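Local structure of DyP-type peroxidase (Thermobifida cellulosilytica, 4GS1) at residues Ala74-Thr79 with Gly147-Gln152; Asp90-Ala95 with Pro158-Ala163; Val285-Arg290 with Leu296-Asp301. The protein probably uses haem and hydrogen peroxide to oxidise dyes and other substrates, as a dye-decolourising peroxidase of ferredoxin-like fold. All blocks are in the same frame, centred on the assembly; numbering follows the deposited sequence. Where two conformers were deposited one is given.

Contact 1: residues Ala74-Thr79 with Gly147-Gln152; sequences ATALRT and GDLMLQ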
loop_
_atom_site.group_PDB
_atom_site.type_symbol
_atom_site.label_atom_id
_atom_site.label_comp_id
_atom_site.label_asym_id
_atom_site.label_seq_id
_atom_site.Cartn_x
_atom_site.Cartn_y
_atom_site.Cartn_z
ATOM N N ALA B 74 18.869 -23.481 8.113
ATOM C CA ALA B 74 20.192 -22.867 8.084
ATOM C C ALA B 74 20.394 -22.044 6.820
ATOM O O ALA B 74 20.860 -20.908 6.880
ATOM C CB ALA B 74 21.268 -23.931 8.188
ATOM N N THR B 75 20.044 -22.630 5.677
ATOM C CA THR B 75 20.187 -21.964 4.384
ATOM C C THR B 75 19.396 -20.660 4.323
ATOM O O THR B 75 19.925 -19.617 3.931
ATOM C CB THR B 75 19.709 -22.874 3.236
ATOM O OG1 THR B 75 20.587 -24.001 3.126
ATOM C CG2 THR B 75 19.703 -22.119 1.922
ATOM N N ALA B 76 18.128 -20.721 4.712
ATOM C CA ALA B 76 17.267 -19.548 4.630
ATOM C C ALA B 76 17.726 -18.452 5.585
ATOM O O ALA B 76 17.863 -17.288 5.194
ATOM C CB ALA B 76 15.820 -19.930 4.920
ATOM N N LEU B 77 17.943 -18.820 6.841
ATOM C CA LEU B 77 18.316 -17.837 7.859
ATOM C C LEU B 77 19.652 -17.146 7.553
ATOM O O LEU B 77 19.775 -15.923 7.710
ATOM C CB LEU B 77 18.334 -18.483 9.249
ATOM C CG LEU B 77 16.972 -18.923 9.807
ATOM C CD1 LEU B 77 17.156 -19.854 10.989
ATOM C CD2 LEU B 77 16.126 -17.727 10.229
ATOM N N ARG B 78 20.643 -17.916 7.109
ATOM C CA ARG B 78 21.939 -17.338 6.738
ATOM C C ARG B 78 21.816 -16.421 5.530
ATOM O O ARG B 78 22.380 -15.327 5.508
ATOM C CB ARG B 78 22.989 -18.420 6.450
ATOM C CG ARG B 78 24.380 -17.827 6.170
ATOM C CD ARG B 78 25.308 -18.768 5.394
ATOM N NE ARG B 78 25.014 -20.177 5.633
ATOM C CZ ARG B 78 24.464 -20.985 4.731
ATOM N NH1 ARG B 78 24.161 -20.528 3.520
ATOM N NH2 ARG B 78 24.220 -22.251 5.035
ATOM N N THR B 79 21.078 -16.868 4.521
ATOM C CA THR B 79 20.907 -16.083 3.308
ATOM C C THR B 79 20.234 -14.743 3.595
ATOM O O THR B 79 20.709 -13.697 3.144
ATOM C CB THR B 79 20.120 -16.873 2.247
ATOM O OG1 THR B 79 20.866 -18.046 1.894
ATOM C CG2 THR B 79 19.891 -16.030 1.006
ATOM N N GLY B 147 3.351 -19.934 10.438
ATOM C CA GLY B 147 4.505 -19.858 9.562
ATOM C C GLY B 147 5.755 -20.417 10.218
ATOM O O GLY B 147 5.957 -20.242 11.420
ATOM N N ASP B 148 6.596 -21.086 9.439
ATOM C CA ASP B 148 7.875 -21.580 9.958
ATOM C C ASP B 148 8.869 -20.442 10.210
ATOM O O ASP B 148 9.688 -20.510 11.137
ATOM C CB ASP B 148 8.520 -22.558 8.970
ATOM C CG ASP B 148 7.744 -23.855 8.804
ATOM O OD1 ASP B 148 6.974 -24.257 9.710
ATOM O OD2 ASP B 148 7.924 -24.490 7.741
ATOM N N LEU B 149 8.805 -19.414 9.366
ATOM C CA LEU B 149 9.787 -18.332 9.343
ATOM C C LEU B 149 9.106 -17.004 9.034
ATOM O O LEU B 149 8.023 -16.980 8.446
ATOM C CB LEU B 149 10.848 -18.600 8.269
ATOM C CG LEU B 149 11.733 -19.825 8.487
ATOM C CD1 LEU B 149 12.376 -20.274 7.169
ATOM C CD2 LEU B 149 12.793 -19.512 9.534
ATOM N N MET B 150 9.761 -15.905 9.407
ATOM C CA MET B 150 9.191 -14.575 9.228
ATOM C C MET B 150 10.247 -13.551 8.801
ATOM O O MET B 150 11.378 -13.567 9.295
ATOM C CB MET B 150 8.528 -14.137 10.540
ATOM C CG MET B 150 7.799 -12.819 10.490
ATOM S SD MET B 150 8.856 -11.402 10.818
ATOM C CE MET B 150 9.699 -11.903 12.313
ATOM N N LEU B 151 9.876 -12.667 7.876
ATOM C CA LEU B 151 10.643 -11.445 7.636
ATOM C C LEU B 151 9.723 -10.250 7.913
ATOM O O LEU B 151 8.570 -10.236 7.480
ATOM C CB LEU B 151 11.176 -11.360 6.202
ATOM C CG LEU B 151 12.311 -12.307 5.811
ATOM C CD1 LEU B 151 12.658 -12.117 4.335
ATOM C CD2 LEU B 151 13.532 -12.047 6.687
ATOM N N GLN B 152 10.219 -9.269 8.664
ATOM C CA GLN B 152 9.566 -7.966 8.742
ATOM C C GLN B 152 10.507 -7.021 8.014
ATOM O O GLN B 152 11.665 -6.876 8.402
ATOM C CB GLN B 152 9.375 -7.502 10.191
ATOM C CG GLN B 152 8.751 -6.094 10.302
ATOM C CD GLN B 152 8.704 -5.555 11.720
ATOM O OE1 GLN B 152 9.685 -5.633 12.475
ATOM N NE2 GLN B 152 7.573 -4.988 12.084
#

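Contact 2: residues Asp90-Ala95 with Pro158-Ala163; sequences DGPEGA and PMVLAA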
loop_
_atom_site.group_PDB
_atom_site.type_symbol
_atom_site.label_atom_id
_atom_site.label_comp_id
_atom_site.label_asym_id
_atom_site.label_seq_id
_atom_site.Cartn_x
_atom_site.Cartn_y
_atom_site.Cartn_z
ATOM N N ASP B 90 23.897 -0.754 2.100
ATOM C CA ASP B 90 23.953 -0.221 0.736
ATOM C C ASP B 90 22.599 -0.033 0.043
ATOM O O ASP B 90 22.538 0.535 -1.049
ATOM C CB ASP B 90 24.811 -1.135 -0.151
ATOM C CG ASP B 90 26.255 -1.201 0.293
ATOM O OD1 ASP B 90 26.895 -2.244 0.046
ATOM O OD2 ASP B 90 26.749 -0.220 0.883
ATOM N N GLY B 91 21.526 -0.524 0.653
ATOM C CA GLY B 91 20.227 -0.495 0.000
ATOM C C GLY B 91 20.071 -1.625 -1.004
ATOM O O GLY B 91 20.990 -2.420 -1.199
ATOM N N PRO B 92 18.898 -1.712 -1.649
ATOM C CA PRO B 92 18.627 -2.802 -2.598
ATOM C C PRO B 92 19.464 -2.743 -3.874
ATOM O O PRO B 92 19.825 -1.654 -4.326
ATOM C CB PRO B 92 17.143 -2.608 -2.939
ATOM C CG PRO B 92 16.576 -1.856 -1.738
ATOM C CD PRO B 92 17.693 -0.920 -1.353
ATOM N N GLU B 93 19.731 -3.914 -4.449
ATOM C CA GLU B 93 20.543 -4.064 -5.658
ATOM C C GLU B 93 19.880 -3.517 -6.928
ATOM O O GLU B 93 20.538 -2.883 -7.758
ATOM C CB GLU B 93 20.892 -5.552 -5.854
ATOM C CG GLU B 93 21.878 -5.862 -6.984
ATOM C CD GLU B 93 21.234 -5.899 -8.365
ATOM O OE1 GLU B 93 20.106 -6.428 -8.496
ATOM O OE2 GLU B 93 21.857 -5.390 -9.322
ATOM N N GLY B 94 18.585 -3.764 -7.079
ATOM C CA GLY B 94 17.912 -3.530 -8.351
ATOM C C GLY B 94 17.972 -2.139 -8.965
ATOM O O GLY B 94 18.375 -1.172 -8.319
ATOM N N ALA B 95 17.568 -2.039 -10.230
ATOM C CA ALA B 95 17.399 -0.738 -10.864
ATOM C C ALA B 95 16.136 -0.080 -10.328
ATOM O O ALA B 95 15.995 1.139 -10.387
ATOM C CB ALA B 95 17.330 -0.876 -12.383
ATOM N N PRO B 158 7.944 3.380 -0.169
ATOM C CA PRO B 158 7.354 2.114 -0.620
ATOM C C PRO B 158 8.126 1.440 -1.762
ATOM O O PRO B 158 8.029 0.223 -1.913
ATOM C CB PRO B 158 5.949 2.533 -1.094
ATOM C CG PRO B 158 6.140 3.968 -1.548
ATOM C CD PRO B 158 7.093 4.539 -0.520
ATOM N N MET B 159 8.860 2.208 -2.559
ATOM C CA MET B 159 9.653 1.617 -3.637
ATOM C C MET B 159 10.937 0.986 -3.091
ATOM O O MET B 159 11.331 -0.110 -3.513
ATOM C CB MET B 159 9.951 2.663 -4.716
ATOM C CG MET B 159 10.617 2.103 -5.934
ATOM S SD MET B 159 9.582 0.866 -6.734
ATOM C CE MET B 159 9.942 1.269 -8.445
ATOM N N VAL B 160 11.582 1.660 -2.146
ATOM C CA VAL B 160 12.713 1.048 -1.453
ATOM C C VAL B 160 12.254 -0.258 -0.803
ATOM O O VAL B 160 12.912 -1.294 -0.927
ATOM C CB VAL B 160 13.294 1.999 -0.391
ATOM C CG1 VAL B 160 14.359 1.283 0.458
ATOM C CG2 VAL B 160 13.874 3.237 -1.068
ATOM N N LEU B 161 11.101 -0.214 -0.143
ATOM C CA LEU B 161 10.557 -1.402 0.511
ATOM C C LEU B 161 10.280 -2.538 -0.466
ATOM O O LEU B 161 10.692 -3.667 -0.220
ATOM C CB LEU B 161 9.282 -1.056 1.290
ATOM C CG LEU B 161 8.549 -2.227 1.947
ATOM C CD1 LEU B 161 9.449 -2.941 2.924
ATOM C CD2 LEU B 161 7.284 -1.720 2.649
ATOM N N ALA B 162 9.586 -2.253 -1.570
ATOM C CA ALA B 162 9.232 -3.317 -2.515
ATOM C C ALA B 162 10.471 -3.964 -3.132
ATOM O O ALA B 162 10.498 -5.175 -3.361
ATOM C CB ALA B 162 8.299 -2.783 -3.607
ATOM N N ALA B 163 11.500 -3.167 -3.381
ATOM C CA ALA B 163 12.731 -3.694 -3.953
ATOM C C ALA B 163 13.423 -4.628 -2.968
ATOM O O ALA B 163 13.912 -5.688 -3.354
ATOM C CB ALA B 163 13.660 -2.557 -4.373
#

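Contact 3: residues Val285-Arg290 with Leu296-Asp301; sequences VVLTAR and LVIPED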
loop_
_atom_site.group_PDB
_atom_site.type_symbol
_atom_site.label_atom_id
_atom_site.label_comp_id
_atom_site.label_asym_id
_atom_site.label_seq_id
_atom_site.Cartn_x
_atom_site.Cartn_y
_atom_site.Cartn_z
ATOM N N VAL B 285 -3.967 7.529 32.822
ATOM C CA VAL B 285 -5.334 7.036 32.725
ATOM C C VAL B 285 -5.832 6.746 34.134
ATOM O O VAL B 285 -5.428 5.756 34.757
ATOM C CB VAL B 285 -5.413 5.779 31.847
ATOM C CG1 VAL B 285 -6.856 5.296 31.725
ATOM C CG2 VAL B 285 -4.851 6.091 30.463
ATOM N N VAL B 286 -6.705 7.615 34.639
ATOM C CA VAL B 286 -7.234 7.453 35.991
ATOM C C VAL B 286 -8.532 6.648 35.980
ATOM O O VAL B 286 -9.602 7.148 35.620
ATOM C CB VAL B 286 -7.409 8.801 36.700
ATOM C CG1 VAL B 286 -7.902 8.582 38.149
ATOM C CG2 VAL B 286 -6.086 9.544 36.700
ATOM N N LEU B 287 -8.425 5.389 36.379
ATOM C CA LEU B 287 -9.526 4.441 36.223
ATOM C C LEU B 287 -10.525 4.511 37.368
ATOM O O LEU B 287 -11.556 3.843 37.343
ATOM C CB LEU B 287 -8.963 3.031 36.069
ATOM C CG LEU B 287 -8.183 2.836 34.765
ATOM C CD1 LEU B 287 -7.571 1.452 34.702
ATOM C CD2 LEU B 287 -9.110 3.070 33.568
ATOM N N THR B 288 -10.225 5.330 38.373
ATOM C CA THR B 288 -11.121 5.478 39.517
ATOM C C THR B 288 -12.024 6.694 39.417
ATOM O O THR B 288 -12.904 6.891 40.266
ATOM C CB THR B 288 -10.328 5.612 40.820
ATOM O OG1 THR B 288 -9.352 6.648 40.666
ATOM C CG2 THR B 288 -9.629 4.305 41.147
ATOM N N ALA B 289 -11.798 7.515 38.395
ATOM C CA ALA B 289 -12.532 8.769 38.242
ATOM C C ALA B 289 -14.027 8.523 38.062
ATOM O O ALA B 289 -14.437 7.702 37.233
ATOM C CB ALA B 289 -11.982 9.571 37.072
ATOM N N ARG B 290 -14.835 9.233 38.842
ATOM C CA ARG B 290 -16.290 9.114 38.751
ATOM C C ARG B 290 -16.963 10.466 38.560
ATOM O O ARG B 290 -16.410 11.506 38.937
ATOM C CB ARG B 290 -16.849 8.460 40.013
ATOM C CG ARG B 290 -16.453 7.016 40.181
ATOM C CD ARG B 290 -17.018 6.435 41.465
ATOM N NE ARG B 290 -16.494 5.090 41.676
ATOM C CZ ARG B 290 -17.082 3.988 41.219
ATOM N NH1 ARG B 290 -18.221 4.080 40.542
ATOM N NH2 ARG B 290 -16.535 2.798 41.437
ATOM N N LEU B 296 -18.647 5.706 36.520
ATOM C CA LEU B 296 -17.242 5.777 36.112
ATOM C C LEU B 296 -17.107 6.655 34.874
ATOM O O LEU B 296 -17.906 6.547 33.939
ATOM C CB LEU B 296 -16.685 4.381 35.813
ATOM C CG LEU B 296 -16.501 3.454 37.012
ATOM C CD1 LEU B 296 -16.204 2.040 36.549
ATOM C CD2 LEU B 296 -15.384 3.972 37.901
ATOM N N VAL B 297 -16.093 7.519 34.871
ATOM C CA VAL B 297 -15.815 8.391 33.726
ATOM C C VAL B 297 -15.365 7.579 32.508
ATOM O O VAL B 297 -15.812 7.819 31.378
ATOM C CB VAL B 297 -14.768 9.469 34.097
ATOM C CG1 VAL B 297 -14.293 10.230 32.862
ATOM C CG2 VAL B 297 -15.356 10.435 35.135
ATOM N N ILE B 298 -14.474 6.624 32.741
ATOM C CA ILE B 298 -14.074 5.679 31.695
ATOM C C ILE B 298 -14.909 4.416 31.913
ATOM O O ILE B 298 -14.853 3.816 32.977
ATOM C CB ILE B 298 -12.560 5.385 31.794
ATOM C CG1 ILE B 298 -11.772 6.646 31.422
ATOM C CG2 ILE B 298 -12.164 4.227 30.887
ATOM C CD1 ILE B 298 -10.286 6.556 31.708
ATOM N N PRO B 299 -15.722 4.026 30.918
ATOM C CA PRO B 299 -16.678 2.923 31.113
ATOM C C PRO B 299 -16.044 1.599 31.526
ATOM O O PRO B 299 -14.853 1.370 31.276
ATOM C CB PRO B 299 -17.307 2.771 29.723
ATOM C CG PRO B 299 -17.253 4.156 29.153
ATOM C CD PRO B 299 -15.927 4.711 29.627
ATOM N N GLU B 300 -16.851 0.726 32.128
ATOM C CA GLU B 300 -16.388 -0.576 32.603
ATOM C C GLU B 300 -15.866 -1.461 31.470
ATOM O O GLU B 300 -15.049 -2.374 31.706
ATOM C CB GLU B 300 -17.524 -1.290 33.345
ATOM C CG GLU B 300 -17.052 -2.240 34.433
ATOM C CD GLU B 300 -16.654 -1.542 35.733
ATOM O OE1 GLU B 300 -17.559 -1.200 36.532
ATOM O OE2 GLU B 300 -15.437 -1.352 35.966
ATOM N N ASP B 301 -16.329 -1.198 30.248
ATOM C CA ASP B 301 -15.928 -1.996 29.099
ATOM C C ASP B 301 -15.020 -1.234 28.133
ATOM O O ASP B 301 -14.836 -1.653 26.993
ATOM C CB ASP B 301 -17.157 -2.556 28.353
ATOM C CG ASP B 301 -18.060 -1.465 27.803
ATOM O OD1 ASP B 301 -17.837 -0.278 28.125
ATOM O OD2 ASP B 301 -18.995 -1.789 27.030
HETATM O O HOH W 1 -12.957 6.201 35.283
#

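Contact 1: residues Ala74-Thr79 with Gly147-Gln152
Leu77 of helix 66-90 and Leu149 at the start of strand 149-155 mark where the two backbones come closest, yet their CA atoms are still 8.7 Å apart, so side chains alone bridge the gap. On the strand side Leu149 is the residue that makes the contact. Its CB points at the helix, and its two methyls divide the work between successive helical residues: CD1 meets Ala76 CB at 4.1 Å, and CD2 meets Leu77 CD2 at 3.8 Å. The fork lies this way because CG stands anti to the carbonyl carbon and beside the backbone N (chi1 -65°). Leu77 has almost the same first torsion, and from a CB that does not point at the strand the branch carries CD2 inward; the two leucines cross obliquely. Alanine suits position 76 because a lone methyl aimed at the sheet keeps the helix close, while the branched leucines fill the space between the elements. All three residues are buried, and no hydrogen bond joins the segments. Where the strand begins, a classic beta bulge sets Asp148 and Leu149 together opposite Phe56. Asp148 holds Arg63 in a salt bridge. This is the helix-on-sheet packing of a ferredoxin-like domain: Leu77 also rests on Ile109 and Ile111 of strand 106-111, while Leu149 reaches Leu58 of strand 50-58.

Contact 2: residues Asp90-Ala95 with Pro158-Ala163
Pro92 packs against Val160 and Ala163 where the chain leaving helix 66-90 passes the first turns of helix 158-172, so the contact packs the loop that follows helix 66-90 onto helix 158-172, in the N-terminal ferredoxin-like domain. Asp90 is the last residue of the first helix, and Gly91 breaks it. With positive phi (80°) and psi near 180°, a conformation that glycine adopts readily, Gly91 turns the chain out of the helix. Pro92 then directs its ring at the second helix. The compact, rigid, puckered ring offers an apolar surface with no N-H to satisfy: CD lies 4.4 Å from Val160 CG1, while CG rests 3.8 Å from the carbonyl oxygen Val160 O. Val160 and Ala163 are three residues apart and so share one side of the helix, and the small Ala163 lets the loop come in to a CA-CA distance of 6.1 Å between Pro92 and Ala163. Glu93 turns its side chain away, but its backbone N gives a hydrogen bond to the carboxylate oxygen OE1 of Glu167, one turn further along helix 158-172. Ala95 packs on Gly204 of the second subunit. At the centre of the contact, Pro92 CB meets the methyl Ala163 CB at 3.8 Å.

Contact 3: residues Val285-Arg290 with Leu296-Asp301
Ala289 O receives the N-H of Val297 at 2.9 Å in an almost straight bond (178° at the hydrogen). A water donates to the same oxygen at 2.9 Å and accepts from Ile298 N at 3.0 Å, carrying the link one residue further. Beside this polar core, Ala289 CB meets Val297 CG2 at 4.0 Å, its small methyl allowing close approach of the beta-branched neighbour. Leu296 lays CD2 over the centre of one face of the Arg290 guanidinium, 3.7 Å above its plane; the arginine chain is extended from CG to NE, and its NH1 is held by Gly294 O. At the other end Ile298 CD1 touches Val285 CG1 at 3.7 Å, the side chains crossing at about a right angle, and Leu287 CD2 at 4.1 Å. The type I turn from Val286 to Ala289 bends the first segment so that both Leu287 and Ala289 meet residues 296-298, while Arg305 of helix 303-307 grips the carbonyl oxygens of Leu287, Ile298 and Pro299. With a single beta bridge, between Arg290 and Leu296, the contact forms an irregular hairpin-like loop in the C-terminal domain, its Val285 base beside the haem.

Contacts 1 and 2 belong to the N-terminal domain and contact 3 to the C-terminal one. The first two interlock along the chain: helix 66-90 runs from contact 1 into the loop of contact 2, and strand 149-155 of contact 1 is followed by helix 158-172 of contact 2. Their centres are about 19 Å apart, with nearest atoms about 7 Å apart. Contact 3 lies on the opposite side of the chain's centre, its centre about 45 Å from that of contact 1 and about 48 Å from that of contact 2. It is the one bordering the haem, about 4 Å from the Val285 side chain, whereas contact 2 meets the second subunit.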